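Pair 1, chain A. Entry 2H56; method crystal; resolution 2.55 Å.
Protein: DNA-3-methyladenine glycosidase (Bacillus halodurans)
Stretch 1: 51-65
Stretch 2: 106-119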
# COMPACT_ATOMS: atom_id res chain seq x y z
N PRO A 51 12.78 4.49 -0.06
CA PRO A 51 12.22 3.41 -0.86
C PRO A 51 12.86 2.05 -0.64
O PRO A 51 12.17 1.05 -0.48
CB PRO A 51 12.51 3.85 -2.29
CG PRO A 51 12.67 5.31 -2.20
CD PRO A 51 13.22 5.63 -0.88
N PHE A 52 14.18 1.98 -0.67
CA PHE A 52 14.82 0.70 -0.49
C PHE A 52 14.47 0.12 0.87
O PHE A 52 14.18 -1.05 0.98
CB PHE A 52 16.33 0.85 -0.62
CG PHE A 52 17.08 -0.31 -0.08
CD1 PHE A 52 17.09 -1.51 -0.76
CD2 PHE A 52 17.79 -0.21 1.12
CE1 PHE A 52 17.79 -2.59 -0.24
CE2 PHE A 52 18.50 -1.29 1.64
CZ PHE A 52 18.49 -2.48 0.96
N GLN A 53 14.51 0.96 1.89
CA GLN A 53 14.18 0.54 3.25
C GLN A 53 12.77 -0.03 3.30
O GLN A 53 12.53 -1.07 3.89
CB GLN A 53 14.34 1.75 4.17
CG GLN A 53 14.17 1.47 5.66
CD GLN A 53 12.70 1.41 6.07
OE1 GLN A 53 11.89 2.27 5.71
NE2 GLN A 53 12.36 0.38 6.84
N SER A 54 11.85 0.66 2.65
CA SER A 54 10.47 0.20 2.55
C SER A 54 10.30 -1.14 1.92
O SER A 54 9.48 -1.91 2.38
CB SER A 54 9.66 1.18 1.73
OG SER A 54 9.59 2.36 2.46
N LEU A 55 11.03 -1.42 0.85
CA LEU A 55 10.88 -2.72 0.20
C LEU A 55 11.34 -3.84 1.14
O LEU A 55 10.69 -4.88 1.26
CB LEU A 55 11.66 -2.78 -1.11
CG LEU A 55 10.96 -2.26 -2.36
CD1 LEU A 55 11.91 -2.22 -3.55
CD2 LEU A 55 9.77 -3.18 -2.64
N VAL A 56 12.45 -3.61 1.82
CA VAL A 56 12.98 -4.61 2.72
C VAL A 56 12.00 -4.85 3.87
O VAL A 56 11.64 -5.98 4.15
CB VAL A 56 14.36 -4.19 3.24
CG1 VAL A 56 14.84 -5.18 4.28
CG2 VAL A 56 15.33 -4.07 2.08
N SER A 57 11.57 -3.78 4.51
CA SER A 57 10.52 -3.84 5.50
C SER A 57 9.25 -4.52 4.97
O SER A 57 8.64 -5.31 5.67
CB SER A 57 10.17 -2.43 5.96
OG SER A 57 9.41 -2.48 7.16
N SER A 58 8.85 -4.25 3.74
CA SER A 58 7.68 -4.92 3.19
C SER A 58 7.89 -6.42 3.08
O SER A 58 6.96 -7.18 3.37
CB SER A 58 7.33 -4.37 1.81
OG SER A 58 7.04 -2.97 1.90
N ILE A 59 9.08 -6.84 2.68
CA ILE A 59 9.39 -8.29 2.64
C ILE A 59 9.38 -8.89 4.06
O ILE A 59 8.81 -9.96 4.26
CB ILE A 59 10.71 -8.54 1.91
CG1 ILE A 59 10.50 -8.29 0.40
CG2 ILE A 59 11.23 -9.93 2.16
CD1 ILE A 59 11.69 -7.68 -0.24
N VAL A 60 9.93 -8.19 5.05
CA VAL A 60 9.98 -8.72 6.40
C VAL A 60 8.60 -8.92 6.98
O VAL A 60 8.36 -9.86 7.71
CB VAL A 60 10.86 -7.88 7.32
CG1 VAL A 60 10.74 -8.33 8.79
CG2 VAL A 60 12.30 -8.02 6.86
N GLU A 61 7.67 -8.07 6.58
CA GLU A 61 6.30 -8.15 7.08
C GLU A 61 5.50 -9.34 6.59
O GLU A 61 4.62 -9.82 7.28
CB GLU A 61 5.52 -6.87 6.74
CG GLU A 61 5.96 -5.67 7.56
CD GLU A 61 5.56 -4.33 6.95
OE1 GLU A 61 4.63 -4.29 6.09
OE2 GLU A 61 6.20 -3.31 7.33
N GLN A 62 5.75 -9.82 5.39
CA GLN A 62 4.92 -10.91 4.86
C GLN A 62 4.65 -12.03 5.88
O GLN A 62 5.59 -12.56 6.47
CB GLN A 62 5.56 -11.55 3.64
CG GLN A 62 5.67 -10.62 2.41
CD GLN A 62 6.65 -11.14 1.40
OE1 GLN A 62 7.44 -12.05 1.69
NE2 GLN A 62 6.62 -10.58 0.20
N GLN A 63 3.36 -12.36 6.05
CA GLN A 63 2.86 -13.50 6.83
C GLN A 63 3.04 -13.28 8.34
O GLN A 63 2.83 -14.19 9.12
CB GLN A 63 3.50 -14.84 6.41
CG GLN A 63 3.46 -15.21 4.92
CD GLN A 63 4.05 -16.66 4.61
OE1 GLN A 63 4.21 -17.51 5.50
NE2 GLN A 63 4.36 -16.91 3.34
N LEU A 64 3.39 -12.09 8.77
CA LEU A 64 3.62 -11.87 10.18
C LEU A 64 2.78 -10.72 10.70
O LEU A 64 2.48 -9.80 9.97
CB LEU A 64 5.11 -11.58 10.43
CG LEU A 64 6.08 -12.69 10.04
CD1 LEU A 64 7.51 -12.32 10.43
CD2 LEU A 64 5.62 -14.00 10.68
N SER A 65 2.44 -10.74 11.99
CA SER A 65 1.84 -9.57 12.64
C SER A 65 2.80 -8.38 12.65
O SER A 65 4.01 -8.55 12.52
CB SER A 65 1.42 -9.89 14.07
OG SER A 65 2.48 -10.49 14.81
N ARG A 106 13.34 -17.86 2.55
CA ARG A 106 12.73 -17.24 1.39
C ARG A 106 12.85 -15.70 1.44
O ARG A 106 13.19 -15.05 0.45
CB ARG A 106 11.27 -17.67 1.22
CG ARG A 106 11.10 -19.04 0.52
CD ARG A 106 10.11 -18.91 -0.63
NE ARG A 106 9.64 -20.21 -1.10
CZ ARG A 106 8.77 -20.98 -0.45
NH1 ARG A 106 8.25 -20.61 0.71
NH2 ARG A 106 8.43 -22.16 -0.98
N LYS A 107 12.56 -15.12 2.59
CA LYS A 107 12.64 -13.67 2.68
C LYS A 107 14.08 -13.16 2.42
O LYS A 107 14.28 -12.11 1.84
CB LYS A 107 12.12 -13.19 4.02
CG LYS A 107 10.61 -13.33 4.19
CD LYS A 107 10.18 -13.02 5.63
CE LYS A 107 8.68 -12.87 5.79
NZ LYS A 107 8.30 -12.68 7.21
N ILE A 108 15.08 -13.94 2.79
CA ILE A 108 16.45 -13.57 2.50
C ILE A 108 16.72 -13.52 1.01
O ILE A 108 17.34 -12.57 0.54
CB ILE A 108 17.45 -14.49 3.19
CG1 ILE A 108 17.40 -14.21 4.70
CG2 ILE A 108 18.84 -14.25 2.61
CD1 ILE A 108 17.97 -15.30 5.54
N GLU A 109 16.23 -14.51 0.26
CA GLU A 109 16.35 -14.48 -1.18
C GLU A 109 15.65 -13.22 -1.76
O GLU A 109 16.21 -12.54 -2.63
CB GLU A 109 15.78 -15.76 -1.79
CG GLU A 109 15.74 -15.78 -3.35
CD GLU A 109 15.23 -17.12 -3.99
OE1 GLU A 109 14.86 -18.07 -3.24
OE2 GLU A 109 15.22 -17.22 -5.26
N TYR A 110 14.46 -12.88 -1.27
CA TYR A 110 13.80 -11.70 -1.79
C TYR A 110 14.59 -10.43 -1.49
O TYR A 110 14.74 -9.59 -2.36
CB TYR A 110 12.37 -11.55 -1.23
CG TYR A 110 11.48 -12.77 -1.36
CD1 TYR A 110 11.65 -13.69 -2.40
CD2 TYR A 110 10.46 -12.99 -0.43
CE1 TYR A 110 10.82 -14.81 -2.50
CE2 TYR A 110 9.62 -14.10 -0.53
CZ TYR A 110 9.80 -15.00 -1.55
OH TYR A 110 8.97 -16.09 -1.59
N ILE A 111 15.08 -10.30 -0.28
CA ILE A 111 15.85 -9.11 0.10
C ILE A 111 17.12 -8.98 -0.76
O ILE A 111 17.44 -7.91 -1.30
CB ILE A 111 16.22 -9.14 1.62
CG1 ILE A 111 14.94 -8.91 2.44
CG2 ILE A 111 17.29 -8.07 1.96
CD1 ILE A 111 14.96 -9.49 3.85
N ARG A 112 17.83 -10.08 -0.92
CA ARG A 112 18.98 -10.09 -1.82
C ARG A 112 18.60 -9.65 -3.22
O ARG A 112 19.35 -8.90 -3.86
CB ARG A 112 19.61 -11.48 -1.91
CG ARG A 112 20.28 -11.96 -0.69
CD ARG A 112 21.27 -10.99 -0.09
NE ARG A 112 21.84 -11.57 1.11
CZ ARG A 112 22.62 -10.94 1.98
NH1 ARG A 112 22.96 -9.66 1.78
NH2 ARG A 112 23.07 -11.60 3.05
N HIS A 113 17.45 -10.11 -3.71
CA HIS A 113 17.06 -9.77 -5.05
C HIS A 113 16.75 -8.28 -5.12
O HIS A 113 17.04 -7.64 -6.13
CB HIS A 113 15.89 -10.65 -5.51
CG HIS A 113 15.82 -10.84 -6.99
ND1 HIS A 113 14.67 -10.57 -7.71
CD2 HIS A 113 16.74 -11.27 -7.88
CE1 HIS A 113 14.89 -10.83 -8.99
NE2 HIS A 113 16.14 -11.24 -9.12
N VAL A 114 16.20 -7.69 -4.05
CA VAL A 114 15.96 -6.25 -4.03
C VAL A 114 17.29 -5.50 -4.11
O VAL A 114 17.44 -4.54 -4.88
CB VAL A 114 15.23 -5.82 -2.75
CG1 VAL A 114 15.26 -4.29 -2.56
CG2 VAL A 114 13.81 -6.38 -2.74
N CYS A 115 18.27 -5.96 -3.35
CA CYS A 115 19.59 -5.36 -3.40
C CYS A 115 20.19 -5.39 -4.76
O CYS A 115 20.64 -4.37 -5.24
CB CYS A 115 20.53 -6.09 -2.49
SG CYS A 115 20.11 -5.81 -0.77
N GLU A 116 20.20 -6.56 -5.36
CA GLU A 116 20.69 -6.73 -6.71
C GLU A 116 20.04 -5.71 -7.66
O GLU A 116 20.73 -5.05 -8.44
CB GLU A 116 20.45 -8.18 -7.19
CG GLU A 116 20.90 -8.47 -8.64
CD GLU A 116 20.41 -9.84 -9.20
OE1 GLU A 116 20.52 -10.87 -8.49
OE2 GLU A 116 19.92 -9.86 -10.36
N HIS A 117 18.72 -5.57 -7.58
CA HIS A 117 18.01 -4.71 -8.50
C HIS A 117 18.28 -3.21 -8.23
O HIS A 117 18.30 -2.42 -9.16
CB HIS A 117 16.50 -4.96 -8.41
CG HIS A 117 15.99 -6.05 -9.31
ND1 HIS A 117 15.10 -5.81 -10.32
CD2 HIS A 117 16.21 -7.38 -9.32
CE1 HIS A 117 14.79 -6.95 -10.92
NE2 HIS A 117 15.46 -7.92 -10.33
N VAL A 118 18.43 -2.81 -6.97
CA VAL A 118 18.75 -1.43 -6.67
C VAL A 118 20.19 -1.10 -7.12
O VAL A 118 20.41 -0.08 -7.77
CB VAL A 118 18.50 -1.07 -5.15
CG1 VAL A 118 19.05 0.34 -4.80
CG2 VAL A 118 17.02 -1.16 -4.82
N GLU A 119 21.15 -1.96 -6.82
CA GLU A 119 22.56 -1.64 -7.10
C GLU A 119 23.02 -1.82 -8.54
O GLU A 119 24.04 -1.29 -8.92
CB GLU A 119 23.46 -2.47 -6.19
CG GLU A 119 23.43 -2.05 -4.73
CD GLU A 119 24.41 -2.83 -3.90
OE1 GLU A 119 24.22 -4.07 -3.81
OE2 GLU A 119 25.37 -2.23 -3.35

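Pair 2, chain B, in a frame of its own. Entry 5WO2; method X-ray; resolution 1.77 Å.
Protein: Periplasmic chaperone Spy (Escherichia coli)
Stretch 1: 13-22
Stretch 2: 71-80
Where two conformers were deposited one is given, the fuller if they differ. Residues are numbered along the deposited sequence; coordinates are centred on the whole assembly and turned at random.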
# COMPACT_ATOMS: atom_id res chain seq x y z
N GLN B 13 17.36 -9.98 19.52
CA GLN B 13 17.67 -11.28 18.93
C GLN B 13 16.37 -11.92 18.43
O GLN B 13 16.28 -12.38 17.29
CB GLN B 13 18.37 -12.20 19.93
N GLN B 14 15.36 -11.90 19.30
CA GLN B 14 14.07 -12.51 19.04
C GLN B 14 13.35 -11.84 17.86
O GLN B 14 12.78 -12.54 17.02
CB GLN B 14 13.20 -12.44 20.29
N ILE B 15 13.41 -10.51 17.81
CA ILE B 15 12.76 -9.73 16.74
C ILE B 15 13.33 -10.06 15.38
O ILE B 15 12.58 -10.33 14.43
CB ILE B 15 12.93 -8.21 16.98
CG1 ILE B 15 11.92 -7.75 18.04
CG2 ILE B 15 12.74 -7.42 15.68
CD1 ILE B 15 12.03 -6.30 18.44
N ARG B 16 14.66 -10.00 15.29
CA ARG B 16 15.35 -10.34 14.07
C ARG B 16 14.90 -11.73 13.62
O ARG B 16 14.63 -11.96 12.43
CB ARG B 16 16.86 -10.29 14.27
CG ARG B 16 17.42 -8.93 14.70
CD ARG B 16 18.95 -8.96 14.71
NE ARG B 16 19.56 -8.13 15.76
CZ ARG B 16 20.13 -8.59 16.88
NH1 ARG B 16 20.19 -9.89 17.14
NH2 ARG B 16 20.66 -7.73 17.74
N GLU B 17 14.77 -12.64 14.58
CA GLU B 17 14.34 -14.01 14.30
C GLU B 17 12.92 -14.04 13.74
O GLU B 17 12.63 -14.81 12.83
CB GLU B 17 14.41 -14.86 15.57
N ILE B 18 12.05 -13.20 14.29
CA ILE B 18 10.67 -13.08 13.82
C ILE B 18 10.66 -12.62 12.38
O ILE B 18 9.96 -13.19 11.53
CB ILE B 18 9.86 -12.09 14.68
CG1 ILE B 18 9.73 -12.59 16.12
CG2 ILE B 18 8.47 -11.89 14.11
CD1 ILE B 18 9.36 -11.51 17.13
N MET B 19 11.42 -11.58 12.11
CA MET B 19 11.50 -11.00 10.78
C MET B 19 12.08 -11.99 9.79
O MET B 19 11.55 -12.16 8.69
CB MET B 19 12.36 -9.74 10.80
CG MET B 19 11.98 -8.78 11.89
SD MET B 19 11.82 -7.09 11.33
CE MET B 19 10.38 -7.26 10.26
N LYS B 20 13.18 -12.64 10.17
CA LYS B 20 13.83 -13.63 9.32
C LYS B 20 12.81 -14.64 8.79
O LYS B 20 12.80 -14.98 7.60
CB LYS B 20 14.94 -14.36 10.08
N GLY B 21 11.93 -15.11 9.68
CA GLY B 21 10.87 -16.02 9.29
C GLY B 21 9.80 -15.27 8.51
O GLY B 21 9.66 -15.44 7.30
N GLN B 22 9.06 -14.44 9.22
CA GLN B 22 8.06 -13.59 8.59
C GLN B 22 8.68 -12.24 8.23
O GLN B 22 8.35 -11.66 7.20
CB GLN B 22 6.86 -13.39 9.52
N GLU B 71 1.02 -10.44 11.43
CA GLU B 71 1.46 -11.55 12.24
C GLU B 71 2.78 -11.20 12.87
O GLU B 71 2.99 -11.49 14.04
CB GLU B 71 1.60 -12.86 11.47
CG GLU B 71 2.04 -14.01 12.39
CD GLU B 71 1.79 -15.41 11.85
OE1 GLU B 71 1.38 -15.57 10.69
OE2 GLU B 71 2.03 -16.38 12.60
N THR B 72 3.66 -10.57 12.10
CA THR B 72 4.97 -10.15 12.58
C THR B 72 4.84 -9.14 13.72
O THR B 72 5.47 -9.29 14.75
CB THR B 72 5.81 -9.58 11.42
OG1 THR B 72 6.01 -10.62 10.45
CG2 THR B 72 7.15 -9.10 11.87
N GLN B 73 4.01 -8.12 13.54
CA GLN B 73 3.83 -7.13 14.59
C GLN B 73 3.22 -7.73 15.86
O GLN B 73 3.56 -7.35 16.98
CB GLN B 73 2.96 -6.00 14.09
CG GLN B 73 3.63 -5.22 12.94
CD GLN B 73 4.86 -4.50 13.40
OE1 GLN B 73 4.81 -3.73 14.36
NE2 GLN B 73 5.99 -4.77 12.75
N ASN B 74 2.28 -8.66 15.69
CA ASN B 74 1.72 -9.37 16.83
C ASN B 74 2.81 -10.16 17.56
O ASN B 74 2.85 -10.20 18.79
CB ASN B 74 0.60 -10.31 16.36
CG ASN B 74 -0.04 -11.06 17.49
OD1 ASN B 74 0.40 -12.16 17.86
ND2 ASN B 74 -1.08 -10.47 18.07
N LYS B 75 3.70 -10.79 16.81
CA LYS B 75 4.73 -11.60 17.46
C LYS B 75 5.65 -10.68 18.27
O LYS B 75 6.12 -11.03 19.34
CB LYS B 75 5.53 -12.40 16.44
CG LYS B 75 4.81 -13.68 15.97
CD LYS B 75 5.68 -14.51 15.02
CE LYS B 75 4.86 -15.52 14.28
NZ LYS B 75 3.91 -16.25 15.18
N ILE B 76 5.90 -9.49 17.75
CA ILE B 76 6.75 -8.53 18.43
C ILE B 76 6.07 -8.02 19.69
O ILE B 76 6.65 -8.06 20.78
CB ILE B 76 7.08 -7.36 17.48
CG1 ILE B 76 8.03 -7.86 16.39
CG2 ILE B 76 7.68 -6.19 18.26
CD1 ILE B 76 8.34 -6.86 15.36
N TYR B 77 4.84 -7.55 19.55
CA TYR B 77 4.07 -7.07 20.68
C TYR B 77 4.17 -8.05 21.85
O TYR B 77 4.32 -7.65 22.99
CB TYR B 77 2.61 -6.89 20.27
CG TYR B 77 1.73 -6.30 21.35
CD1 TYR B 77 1.74 -4.93 21.60
CD2 TYR B 77 0.88 -7.09 22.11
CE1 TYR B 77 0.95 -4.37 22.59
CE2 TYR B 77 0.06 -6.52 23.12
CZ TYR B 77 0.10 -5.17 23.32
OH TYR B 77 -0.69 -4.56 24.25
N ASN B 78 4.12 -9.34 21.56
CA ASN B 78 4.10 -10.34 22.63
C ASN B 78 5.47 -10.72 23.19
O ASN B 78 5.55 -11.47 24.16
CB ASN B 78 3.37 -11.57 22.16
CG ASN B 78 1.88 -11.40 22.24
OD1 ASN B 78 1.34 -11.29 23.34
ND2 ASN B 78 1.20 -11.34 21.07
N ILE B 79 6.56 -10.20 22.64
CA ILE B 79 7.84 -10.33 23.36
C ILE B 79 8.07 -9.16 24.32
O ILE B 79 9.08 -9.14 25.00
CB ILE B 79 9.07 -10.40 22.41
CG1 ILE B 79 9.32 -9.09 21.68
CG2 ILE B 79 8.91 -11.52 21.43
CD1 ILE B 79 10.68 -9.01 21.04
N LEU B 80 7.15 -8.19 24.36
CA LEU B 80 7.36 -6.97 25.15
C LEU B 80 6.89 -7.02 26.60
O LEU B 80 5.95 -7.75 26.92
CB LEU B 80 6.63 -5.79 24.49
CG LEU B 80 7.01 -5.39 23.05
CD1 LEU B 80 6.09 -4.25 22.57
CD2 LEU B 80 8.46 -4.99 22.95
O HOH W 1 7.07 -9.69 8.14

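Two helices lying side by side in antiparallel fashion pose a recurrent packing problem: a few inward positions must fill the gap between the axes, and the ends of the contact must be closed by whatever side chains are at hand. Pair 1, from a DNA-3-methyladenine glycosidase, and pair 2, from the periplasmic chaperone Spy, illustrate how one backbone arrangement accommodates different answers. The helix axes approach to 9.7 Å in pair 1 and 9.9 Å in pair 2, with angles of 166° and 162° between their N-to-C directions, and 14 central residues superpose with an RMSD of 0.4 Å.

The two pairs are closely alike at the centre. Ile A59 matches Ile B18, both pointing toward the partner with chi1 in m. In pair 1 this side chain is a knob set among Lys A107, Tyr A110, Ile A111 and Val A114; its CD1 lies 3.5 Å from Val A114 CG2. In pair 2, Ile B18 meets the four matched residues: its CG2 is 3.8 Å from both Thr B72 CG2 and Lys B75 CB, while its CD1 lies 4.0 Å from Ile B76 CG1 and 4.3 Å from Ile B79 CG2. Two of the four lining positions stay aliphatic; the other two change, from lysine to threonine and from tyrosine to lysine. Tyr A110 and Lys B75 occupy matching places, and each presents its CB to the isoleucine: Ile A59 CG2 is 3.9 Å from Tyr A110 CB. Beyond that carbon they diverge, and the end of Lys B75 leads away to a weakly hydrogen-bonded salt bridge with Glu B71, NZ to OE2 3.2 Å.

One turn earlier, Val A56 matches Ile B15, and Ile A111 matches Ile B76. Val A56 CG1 stands 4.2 Å from Ile A111 CG1, and Ile B15 CG1 stands 4.2 Å from Ile B76 CG1. Ile B15 CG1 also lies 3.5 Å from Ile B79 CD1, the extra carbon that Ile B79 has over Val A114. Ile B79 occupies the place of Val A114, within a type I turn from Tyr B77 to Leu B80. Leu A55 touches Val A114, CD1 to CG1 4.1 Å; its match, Gln B14, is modelled only to CB, which still lies 4.3 Å from Ile B79 CD1.

The sharpest difference comes at Lys A107 and Thr B72. The lysine's CA-to-CB bond points sideways, but its extended chain carries NZ to the end of the opposing helix, where it donates hydrogen bonds to Val A60 O at 2.9 Å and Gln A62 O at 2.8 Å. Thr B72 is too short for such a span. Its CG2 packs against Ile B18 and lies 4.1 Å from Met B19 CE, at the position of Val A60, while a water donates to Thr B72 OG1 at 2.7 Å and, weakly, to Gln B22 O at 2.5 Å. The lysine reaches two carbonyls of the other stretch directly; the threonine is linked to one, Gln B22 O, through a water. Nearby, Gln A62 points toward the partner, its OE1 3.7 Å from Tyr A110 CE2 at the ring edge, whereas the matched Gly B21 has no side chain and makes no contact with the other stretch.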